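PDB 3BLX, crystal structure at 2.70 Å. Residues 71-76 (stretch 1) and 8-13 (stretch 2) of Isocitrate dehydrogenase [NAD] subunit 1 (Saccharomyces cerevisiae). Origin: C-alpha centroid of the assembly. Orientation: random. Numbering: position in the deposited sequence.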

# COMPACT_ATOMS: atom_id res chain seq x y z
N LYS E 71 15.47 -11.81 2.09
CA LYS E 71 14.15 -11.33 2.44
C LYS E 71 13.62 -12.03 3.69
O LYS E 71 12.94 -11.41 4.52
CB LYS E 71 13.21 -11.49 1.26
CG LYS E 71 13.29 -10.30 0.32
CD LYS E 71 12.90 -10.64 -1.12
CE LYS E 71 11.47 -10.26 -1.45
NZ LYS E 71 11.31 -10.34 -2.92
N ARG E 72 13.95 -13.32 3.82
CA ARG E 72 13.54 -14.11 4.96
C ARG E 72 14.39 -13.82 6.18
O ARG E 72 13.87 -13.65 7.27
CB ARG E 72 13.64 -15.59 4.64
CG ARG E 72 12.69 -16.07 3.58
CD ARG E 72 12.58 -17.58 3.61
NE ARG E 72 13.82 -18.21 3.19
CZ ARG E 72 14.17 -18.39 1.92
NH1 ARG E 72 13.36 -17.97 0.96
NH2 ARG E 72 15.32 -18.98 1.61
N ASN E 73 15.70 -13.75 6.01
CA ASN E 73 16.58 -13.68 7.17
C ASN E 73 16.94 -12.26 7.59
O ASN E 73 17.20 -12.01 8.75
CB ASN E 73 17.84 -14.51 6.95
CG ASN E 73 17.55 -15.93 6.55
OD1 ASN E 73 16.50 -16.49 6.87
ND2 ASN E 73 18.50 -16.53 5.86
N LYS E 74 16.97 -11.34 6.62
CA LYS E 74 17.29 -9.92 6.85
C LYS E 74 18.77 -9.58 7.04
O LYS E 74 19.15 -8.45 6.89
CB LYS E 74 16.50 -9.33 8.04
CG LYS E 74 15.01 -9.67 8.07
CD LYS E 74 14.32 -9.22 6.84
CE LYS E 74 12.82 -9.15 7.04
NZ LYS E 74 12.27 -10.50 7.35
N ILE E 75 19.57 -10.57 7.41
CA ILE E 75 20.99 -10.38 7.66
C ILE E 75 21.81 -11.33 6.80
O ILE E 75 21.47 -12.51 6.65
CB ILE E 75 21.33 -10.61 9.15
CG1 ILE E 75 20.49 -9.68 9.99
CG2 ILE E 75 22.76 -10.25 9.42
CD1 ILE E 75 20.74 -8.20 9.67
N GLY E 76 22.91 -10.85 6.25
CA GLY E 76 23.74 -11.69 5.41
C GLY E 76 25.23 -11.47 5.53
O GLY E 76 25.69 -10.39 5.87
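Stretch 2, residues 8-13: RTLPKK

Residues 8-13 lie as an irregular segment across the end of a helix, where residues 71-76 pass from helix into strand. Stretch 1 is helical through Asn 73, turns at Lys 74, which has positive phi (78°), and is extended at Ile 75 and Gly 76. Stretch 2 is stretched out at Leu 10, Pro 11 and Lys 12, with psi between 125° and 159°, whereas Thr 9 has a psi near zero. The two segments run antiparallel where they meet: the CA of Asn 73 is 4.8 Å from the CA of Lys 12, and the CA of Lys 74 is 5.3 Å from the CA of Pro 11. The contact is small, burying 325 Å² over both sides, with Lys 12 and Lys 74 contributing the most.

The main polar link joins backbone to backbone. Lys 12 N donates to Asn 73 O at 3.3 Å, long but nearly straight (168° at the hydrogen), so a carbonyl at the helix end is satisfied by the incoming segment. The same oxygen receives a CA-H...O contact from the preceding residue, Pro 11 CA to Asn 73 O at 3.5 Å. Proline has no amide hydrogen; the conventional bond to this oxygen comes from Lys 12 N, with Pro 11 CA-H as a second, weaker approach (145° at the hydrogen).

The CA-to-CB bond of Lys 12 points toward stretch 1, and the side chain continues past Asn 73 to Arg 72. Its NZ makes a weak hydrogen bond to Arg 72 O at 3.5 Å and has a further partner elsewhere in the structure. On the way, Lys 12 CE passes 3.5 Å from Asn 73 OD1, while Asn 73 ND2 is hydrogen-bonded elsewhere. The end of the Arg 72 side chain leads away, and both NH1 and NH2 are hydrogen-bonded outside the two stretches.

Lys 74 also points its CA-to-CB bond toward the other stretch, but its ammonium is satisfied within its own stretch: with chi1, chi2 and chi4 all m, the side chain folds back so that NZ donates to Lys 71 O at 3.0 Å. Lys 74 NZ also comes within 3.5 Å of Arg 8 O, a proximity rather than a hydrogen bond, in a poorly ordered part of stretch 2. The aliphatic part of this lysine packs on the neighboring backbone, with Lys 74 CG 3.5 Å from Leu 10 O and Lys 74 CB 4.2 Å from Pro 11 CA.

Beyond the turn, Ile 75 CG1 meets Pro 11 CB at 4.0 Å, an apolar contact beside the polar ones. Lys 71, Gly 76 and Lys 13 stay out of reach; Lys 13 NZ is hydrogen-bonded elsewhere.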

# COMPACT_ATOMS: atom_id res chain seq x y z
N ARG E 8 9.41 -9.27 13.17
CA ARG E 8 9.42 -9.72 11.76
C ARG E 8 9.89 -8.65 10.74
O ARG E 8 10.01 -8.91 9.53
CB ARG E 8 8.06 -10.29 11.38
CG ARG E 8 6.92 -9.27 11.39
CD ARG E 8 6.57 -8.87 9.98
NE ARG E 8 5.12 -8.88 9.75
CZ ARG E 8 4.55 -8.72 8.56
NH1 ARG E 8 5.30 -8.54 7.48
NH2 ARG E 8 3.22 -8.75 8.46
N THR E 9 10.14 -7.43 11.23
CA THR E 9 11.01 -6.51 10.53
C THR E 9 12.41 -6.88 11.05
O THR E 9 13.44 -6.25 10.73
CB THR E 9 10.65 -5.04 10.87
OG1 THR E 9 11.43 -4.59 11.99
CG2 THR E 9 9.15 -4.92 11.18
N LEU E 10 12.42 -7.94 11.85
CA LEU E 10 13.57 -8.33 12.64
C LEU E 10 14.31 -9.51 12.04
O LEU E 10 13.76 -10.26 11.24
CB LEU E 10 13.13 -8.71 14.04
CG LEU E 10 12.96 -7.59 15.06
CD1 LEU E 10 12.72 -8.28 16.37
CD2 LEU E 10 14.17 -6.66 15.15
N PRO E 11 15.57 -9.67 12.43
CA PRO E 11 16.40 -10.79 11.98
C PRO E 11 15.80 -12.12 12.40
O PRO E 11 15.33 -12.23 13.53
CB PRO E 11 17.74 -10.54 12.70
CG PRO E 11 17.78 -9.06 12.93
CD PRO E 11 16.35 -8.63 13.14
N LYS E 12 15.79 -13.09 11.49
CA LYS E 12 15.20 -14.42 11.68
C LYS E 12 15.83 -15.12 12.91
O LYS E 12 17.05 -15.25 13.01
CB LYS E 12 15.40 -15.22 10.40
CG LYS E 12 14.94 -16.65 10.44
CD LYS E 12 13.55 -16.78 9.91
CE LYS E 12 13.51 -17.19 8.48
NZ LYS E 12 12.20 -16.63 8.00
N LYS E 13 15.00 -15.54 13.84
CA LYS E 13 15.51 -16.08 15.10
C LYS E 13 14.57 -17.09 15.77
O LYS E 13 13.44 -16.78 16.14
CB LYS E 13 15.83 -14.91 16.03
CG LYS E 13 16.68 -15.23 17.20
CD LYS E 13 16.87 -13.97 18.01
CE LYS E 13 17.62 -14.20 19.32
NZ LYS E 13 18.00 -12.90 20.03